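Local coordinates for protein complement factor MASP-3 (Homo sapiens, PDB 3DEM) that is a serine-protease component of the lectin complement pathway whose CUB1-EGF-CUB2 region interacts with mannan-binding lectin and ficolins, at residues K60-E64 against D65-A69; Q11-S14 against P15-D19. All coordinates share one frame; numbering follows the deposited sequence.

Contact 1: K60-E64 against D65-A69; sequences KVETE and DQVLA
Val61 and Ala69 form the antiparallel hydrogen-bonded pair in this tight hairpin, and Glu62 and Val67 the non-hydrogen-bonded pair beside it. The short strands 60-62 and 67-69 come within 4.4 Å at their axes, with their N-to-C directions 131° apart. Between the two pairs the register slips by one residue. Val61 N gives a nearly straight bond to Ala69 O (2.7 Å), while Val61 O accepts two amides, Leu68 N at 2.8 Å and Ala69 N at 3.0 Å, both lying in its carbonyl plane. The Leu68 bond is the more bent of the two. Closer to the loop, Thr63 N donates to Gln66 O over 2.7 Å, bracketing Glu64 and Asp65 at the reversal.

Thr63 works with both of its branches. Its hydroxyl sits between the backbone N and the carbonyl carbon (chi1 69°) and donates to Asp65 OD2 at 3.1 Å, nearly along the carboxylate C-O axis. The same rotation puts CG2 against the Leu68 side chain, crossing it at about a right angle, with 3.9 Å from Thr63 CG2 to Leu68 CD1; Val61 CG1 meets that same Leu68 methyl. Pro91 packs against both Thr63 and Leu68. On the other face of the hairpin, the extended Lys60 chain lays CE against one methyl of Val67, 3.7 Å from Lys60 CE to Val67 CG2, and Glu62 OE1 reaches that methyl as well. Lys60 NZ and Glu62 OE1 form a long salt bridge beside it.

Lys60 and Glu62 also bond through their backbones to strand 94-101, at Thr98 and Ser96. With Leu68 and Ala69 both facing Val61, the arrangement is a classic beta bulge within a beta hairpin, at the edge of one sheet of the first CUB domain.

Contact 2: Q11-S14 against P15-D19; sequences QIQS and PGYPD
Ser14 and Tyr17 are joined by the backbone bond that closes a type II beta turn, with Pro15 and Gly16 at its corners. Tyr17 N donates to Ser14 O over 3.1 Å; the amide approaches from above the carbonyl plane, 39° out of it, although the N-H itself points fairly straight. Gly16 takes a positive phi, as expected for the third residue of such a turn. Two residues on, Asp19 N bonds to Gly16 O at 2.7 Å, closing a second turn, of the type VI kind, round Tyr17 and the cis peptide before Pro18.

The polar side-chain bonds centre on Ser14 OG. It is hydrogen-bonded to the amide N of Phe112, and also meets a water at 2.8 Å that bonds to Asp19 O in turn. This hydroxyl therefore links the turn directly to the neighbouring strand and, through the water, to the Asp19 carbonyl. OG also lies at the edge of the Tyr17 ring, near its plane.

The remaining contact is van der Waals. With Tyr17 CG swung anti to its own amide N (chi1 -174°), the ring lies across the Gln13 side chain at about a right angle. Gln13 CD comes within 3.7 Å of Tyr17 CD2, the amide and ring planes being 47° apart, and the two CB atoms, Gln13 CB and Tyr17 CB, touch at 3.8 Å. Pro18 CB covers part of one ring face, toward the rim.

Strand 111-120 lies alongside: Ile12 and Ser14 bond to it through their backbones, and Asp113 touches Gln13 and Tyr17. Pro15 packs on Val27 and Phe99 of strands 25-32 and 94-101, whereas Tyr17 and Pro18 meet Phe151 of the second subunit.

How the contacts relate
Both contacts belong to the first CUB domain, but to different sheets of it: contact 2 turns the chain off edge strand 9-13 of one, and contact 1 forms the hairpin at the edge of the other. Their centres are 21 Å apart and their nearest atoms about 9 Å apart, without touching. Strand 94-101 connects them indirectly, since Met95 lies on Val61 and Ile97 on Ile12. The Ser14 side chain lies about 12 Å from a bound calcium ion. Unlike contact 2, contact 1 touches no other chain of the assembly.

Contact 1: K60-E64 against D65-A69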
ATOM      1  N   LYS A  60       4.367   2.843 -26.036  1.00 40.41           N
ATOM      2  CA  LYS A  60       2.929   2.647 -25.949  1.00 40.48           C
ATOM      3  C   LYS A  60       2.610   1.794 -24.723  1.00 40.66           C
ATOM      4  O   LYS A  60       3.163   0.702 -24.550  1.00 40.82           O
ATOM      5  CB  LYS A  60       2.440   1.956 -27.221  1.00 40.47           C
ATOM      6  CG  LYS A  60       0.937   1.826 -27.362  1.00 40.40           C
ATOM      7  CD  LYS A  60       0.599   1.076 -28.649  1.00 40.60           C
ATOM      8  CE  LYS A  60      -0.884   1.148 -28.976  1.00 41.02           C
ATOM      9  NZ  LYS A  60      -1.208   0.552 -30.313  1.00 40.84           N
ATOM     10  N   VAL A  61       1.728   2.296 -23.867  1.00 40.53           N
ATOM     11  CA  VAL A  61       1.319   1.566 -22.670  1.00 40.47           C
ATOM     12  C   VAL A  61      -0.151   1.200 -22.778  1.00 40.56           C
ATOM     13  O   VAL A  61      -1.006   2.080 -22.919  1.00 40.73           O
ATOM     14  CB  VAL A  61       1.536   2.404 -21.391  1.00 40.61           C
ATOM     15  CG1 VAL A  61       1.126   1.613 -20.156  1.00 40.32           C
ATOM     16  CG2 VAL A  61       2.993   2.861 -21.290  1.00 40.32           C
ATOM     17  N   GLU A  62      -0.450  -0.091 -22.714  1.00 40.52           N
ATOM     18  CA  GLU A  62      -1.817  -0.549 -22.947  1.00 40.59           C
ATOM     19  C   GLU A  62      -2.191  -1.793 -22.145  1.00 40.56           C
ATOM     20  O   GLU A  62      -1.334  -2.450 -21.554  1.00 40.59           O
ATOM     21  CB  GLU A  62      -2.027  -0.825 -24.437  1.00 40.51           C
ATOM     22  CG  GLU A  62      -1.254  -2.024 -24.944  1.00 40.63           C
ATOM     23  CD  GLU A  62      -1.146  -2.063 -26.456  1.00 40.84           C
ATOM     24  OE1 GLU A  62      -2.118  -1.670 -27.143  1.00 41.02           O
ATOM     25  OE2 GLU A  62      -0.086  -2.490 -26.958  1.00 40.63           O
ATOM     26  N   THR A  63      -3.482  -2.101 -22.127  1.00 40.56           N
ATOM     27  CA  THR A  63      -3.965  -3.365 -21.590  1.00 40.55           C
ATOM     28  C   THR A  63      -4.351  -4.256 -22.763  1.00 40.63           C
ATOM     29  O   THR A  63      -3.982  -3.980 -23.905  1.00 40.70           O
ATOM     30  CB  THR A  63      -5.173  -3.179 -20.657  1.00 40.39           C
ATOM     31  OG1 THR A  63      -6.310  -2.753 -21.414  1.00 40.71           O
ATOM     32  CG2 THR A  63      -4.867  -2.149 -19.587  1.00 40.54           C
ATOM     33  N   GLU A  64      -5.099  -5.319 -22.487  1.00 40.64           N
ATOM     34  CA  GLU A  64      -5.477  -6.262 -23.534  1.00 40.65           C
ATOM     35  C   GLU A  64      -6.555  -5.714 -24.473  1.00 40.65           C
ATOM     36  O   GLU A  64      -6.812  -6.291 -25.527  1.00 40.63           O
ATOM     37  CB  GLU A  64      -5.921  -7.601 -22.925  1.00 40.78           C
ATOM     38  CG  GLU A  64      -6.881  -7.476 -21.739  1.00 40.97           C
ATOM     39  CD  GLU A  64      -6.170  -7.137 -20.433  1.00 41.21           C
ATOM     40  OE1 GLU A  64      -5.616  -8.057 -19.792  1.00 41.38           O
ATOM     41  OE2 GLU A  64      -6.173  -5.952 -20.039  1.00 41.38           O
ATOM     42  N   ASP A  65      -7.175  -4.596 -24.095  1.00 40.62           N
ATOM     43  CA  ASP A  65      -8.289  -4.050 -24.870  1.00 40.64           C
ATOM     44  C   ASP A  65      -8.383  -2.527 -24.802  1.00 40.65           C
ATOM     45  O   ASP A  65      -9.388  -1.943 -25.209  1.00 40.75           O
ATOM     46  CB  ASP A  65      -9.610  -4.668 -24.394  1.00 40.69           C
ATOM     47  CG  ASP A  65      -9.891  -4.390 -22.923  1.00 40.61           C
ATOM     48  OD1 ASP A  65     -10.889  -4.915 -22.391  1.00 40.77           O
ATOM     49  OD2 ASP A  65      -9.111  -3.651 -22.293  1.00 41.07           O
ATOM     50  N   GLN A  66      -7.336  -1.885 -24.293  1.00 40.71           N
ATOM     51  CA  GLN A  66      -7.391  -0.456 -24.020  1.00 40.76           C
ATOM     52  C   GLN A  66      -5.995   0.162 -24.016  1.00 40.64           C
ATOM     53  O   GLN A  66      -5.114  -0.294 -23.294  1.00 40.79           O
ATOM     54  CB  GLN A  66      -8.078  -0.236 -22.667  1.00 40.71           C
ATOM     55  CG  GLN A  66      -8.110   1.198 -22.156  1.00 40.79           C
ATOM     56  CD  GLN A  66      -8.742   1.295 -20.769  1.00 41.05           C
ATOM     57  OE1 GLN A  66      -9.480   0.402 -20.344  1.00 41.14           O
ATOM     58  NE2 GLN A  66      -8.448   2.380 -20.056  1.00 41.29           N
ATOM     59  N   VAL A  67      -5.799   1.199 -24.823  1.00 40.51           N
ATOM     60  CA  VAL A  67      -4.540   1.933 -24.817  1.00 40.50           C
ATOM     61  C   VAL A  67      -4.566   2.989 -23.716  1.00 40.51           C
ATOM     62  O   VAL A  67      -5.406   3.887 -23.723  1.00 40.55           O
ATOM     63  CB  VAL A  67      -4.243   2.586 -26.185  1.00 40.53           C
ATOM     64  CG1 VAL A  67      -2.976   3.434 -26.117  1.00 40.35           C
ATOM     65  CG2 VAL A  67      -4.114   1.519 -27.259  1.00 40.40           C
ATOM     66  N   LEU A  68      -3.643   2.865 -22.769  1.00 40.51           N
ATOM     67  CA  LEU A  68      -3.592   3.758 -21.617  1.00 40.57           C
ATOM     68  C   LEU A  68      -2.846   5.055 -21.911  1.00 40.56           C
ATOM     69  O   LEU A  68      -3.278   6.134 -21.494  1.00 40.52           O
ATOM     70  CB  LEU A  68      -2.948   3.049 -20.424  1.00 40.44           C
ATOM     71  CG  LEU A  68      -3.603   1.742 -19.973  1.00 40.57           C
ATOM     72  CD1 LEU A  68      -2.792   1.081 -18.870  1.00 40.63           C
ATOM     73  CD2 LEU A  68      -5.028   1.985 -19.516  1.00 40.50           C
ATOM     74  N   ALA A  69      -1.726   4.945 -22.621  1.00 40.39           N
ATOM     75  CA  ALA A  69      -0.902   6.106 -22.917  1.00 40.41           C
ATOM     76  C   ALA A  69       0.068   5.835 -24.056  1.00 40.38           C
ATOM     77  O   ALA A  69       0.463   4.696 -24.283  1.00 40.42           O
ATOM     78  CB  ALA A  69      -0.148   6.552 -21.666  1.00 40.40           C
TER

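Contact 2: Q11-S14 against P15-D19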
ATOM      1  N   GLN A  11      12.292  -3.213 -13.575  1.00 40.49           N
ATOM      2  CA  GLN A  11      12.841  -2.098 -14.338  1.00 40.56           C
ATOM      3  C   GLN A  11      12.855  -2.456 -15.811  1.00 40.67           C
ATOM      4  O   GLN A  11      13.064  -3.611 -16.176  1.00 40.84           O
ATOM      5  CB  GLN A  11      14.285  -1.807 -13.928  1.00 40.59           C
ATOM      6  CG  GLN A  11      14.506  -1.443 -12.473  1.00 40.76           C
ATOM      7  CD  GLN A  11      15.954  -1.048 -12.195  1.00 40.79           C
ATOM      8  OE1 GLN A  11      16.585  -1.560 -11.266  1.00 41.06           O
ATOM      9  NE2 GLN A  11      16.488  -0.143 -13.010  1.00 40.67           N
ATOM     10  N   ILE A  12      12.658  -1.459 -16.660  1.00 40.73           N
ATOM     11  CA  ILE A  12      12.708  -1.660 -18.102  1.00 40.72           C
ATOM     12  C   ILE A  12      13.440  -0.494 -18.752  1.00 40.61           C
ATOM     13  O   ILE A  12      13.248   0.657 -18.367  1.00 40.68           O
ATOM     14  CB  ILE A  12      11.293  -1.766 -18.696  1.00 40.86           C
ATOM     15  CG1 ILE A  12      10.601  -3.041 -18.217  1.00 40.90           C
ATOM     16  CG2 ILE A  12      11.341  -1.753 -20.205  1.00 41.35           C
ATOM     17  CD1 ILE A  12       9.109  -3.039 -18.490  1.00 41.47           C
ATOM     18  N   GLN A  13      14.283  -0.801 -19.732  1.00 40.62           N
ATOM     19  CA  GLN A  13      15.027   0.205 -20.479  1.00 40.57           C
ATOM     20  C   GLN A  13      14.832  -0.034 -21.961  1.00 40.61           C
ATOM     21  O   GLN A  13      14.504  -1.143 -22.380  1.00 40.70           O
ATOM     22  CB  GLN A  13      16.528   0.104 -20.180  1.00 40.63           C
ATOM     23  CG  GLN A  13      16.894   0.098 -18.708  1.00 40.76           C
ATOM     24  CD  GLN A  13      18.348  -0.238 -18.478  1.00 40.89           C
ATOM     25  OE1 GLN A  13      19.056  -0.664 -19.397  1.00 41.47           O
ATOM     26  NE2 GLN A  13      18.809  -0.045 -17.248  1.00 41.15           N
ATOM     27  N   SER A  14      15.049   1.005 -22.760  1.00 40.60           N
ATOM     28  CA  SER A  14      15.083   0.855 -24.209  1.00 40.47           C
ATOM     29  C   SER A  14      16.355   0.113 -24.620  1.00 40.51           C
ATOM     30  O   SER A  14      17.370   0.168 -23.916  1.00 40.34           O
ATOM     31  CB  SER A  14      15.049   2.227 -24.879  1.00 40.37           C
ATOM     32  OG  SER A  14      16.021   3.080 -24.303  1.00 40.26           O
ATOM     33  N   PRO A  15      16.303  -0.594 -25.759  1.00 40.52           N
ATOM     34  CA  PRO A  15      17.503  -1.237 -26.288  1.00 40.58           C
ATOM     35  C   PRO A  15      18.642  -0.232 -26.416  1.00 40.56           C
ATOM     36  O   PRO A  15      18.452   0.852 -26.979  1.00 40.44           O
ATOM     37  CB  PRO A  15      17.070  -1.708 -27.678  1.00 40.52           C
ATOM     38  CG  PRO A  15      15.600  -1.860 -27.588  1.00 40.71           C
ATOM     39  CD  PRO A  15      15.120  -0.830 -26.605  1.00 40.57           C
ATOM     40  N   GLY A  16      19.805  -0.583 -25.873  1.00 40.36           N
ATOM     41  CA  GLY A  16      20.984   0.263 -25.975  1.00 40.42           C
ATOM     42  C   GLY A  16      21.223   1.198 -24.804  1.00 40.36           C
ATOM     43  O   GLY A  16      22.339   1.677 -24.614  1.00 40.30           O
ATOM     44  N   TYR A  17      20.179   1.463 -24.021  1.00 40.44           N
ATOM     45  CA  TYR A  17      20.279   2.375 -22.879  1.00 40.39           C
ATOM     46  C   TYR A  17      21.522   2.062 -22.055  1.00 40.37           C
ATOM     47  O   TYR A  17      21.821   0.896 -21.813  1.00 40.45           O
ATOM     48  CB  TYR A  17      19.020   2.287 -22.007  1.00 40.42           C
ATOM     49  CG  TYR A  17      18.973   3.299 -20.878  1.00 40.41           C
ATOM     50  CD1 TYR A  17      18.308   4.513 -21.033  1.00 40.51           C
ATOM     51  CD2 TYR A  17      19.596   3.043 -19.659  1.00 40.30           C
ATOM     52  CE1 TYR A  17      18.266   5.444 -20.005  1.00 40.37           C
ATOM     53  CE2 TYR A  17      19.564   3.967 -18.627  1.00 40.35           C
ATOM     54  CZ  TYR A  17      18.895   5.166 -18.804  1.00 40.64           C
ATOM     55  OH  TYR A  17      18.857   6.085 -17.779  1.00 40.34           O
ATOM     56  N   PRO A  18      22.253   3.102 -21.612  1.00 40.37           N
ATOM     57  CA  PRO A  18      21.966   4.527 -21.782  1.00 40.39           C
ATOM     58  C   PRO A  18      22.458   5.128 -23.104  1.00 40.53           C
ATOM     59  O   PRO A  18      22.422   6.348 -23.275  1.00 40.52           O
ATOM     60  CB  PRO A  18      22.720   5.161 -20.613  1.00 40.42           C
ATOM     61  CG  PRO A  18      23.905   4.275 -20.422  1.00 40.42           C
ATOM     62  CD  PRO A  18      23.493   2.883 -20.844  1.00 40.39           C
ATOM     63  N   ASP A  19      22.925   4.288 -24.024  1.00 40.54           N
ATOM     64  CA  ASP A  19      23.312   4.763 -25.345  1.00 40.51           C
ATOM     65  C   ASP A  19      22.080   4.938 -26.219  1.00 40.46           C
ATOM     66  O   ASP A  19      21.001   4.446 -25.887  1.00 40.38           O
ATOM     67  CB  ASP A  19      24.278   3.785 -26.006  1.00 40.53           C
ATOM     68  CG  ASP A  19      25.611   3.732 -25.308  1.00 40.77           C
ATOM     69  OD1 ASP A  19      26.271   4.789 -25.208  1.00 40.80           O
ATOM     70  OD2 ASP A  19      25.998   2.632 -24.864  1.00 41.03           O
TER
HETATM   71  O   HOH W   1      18.448   3.519 -25.588  1.00 39.21           O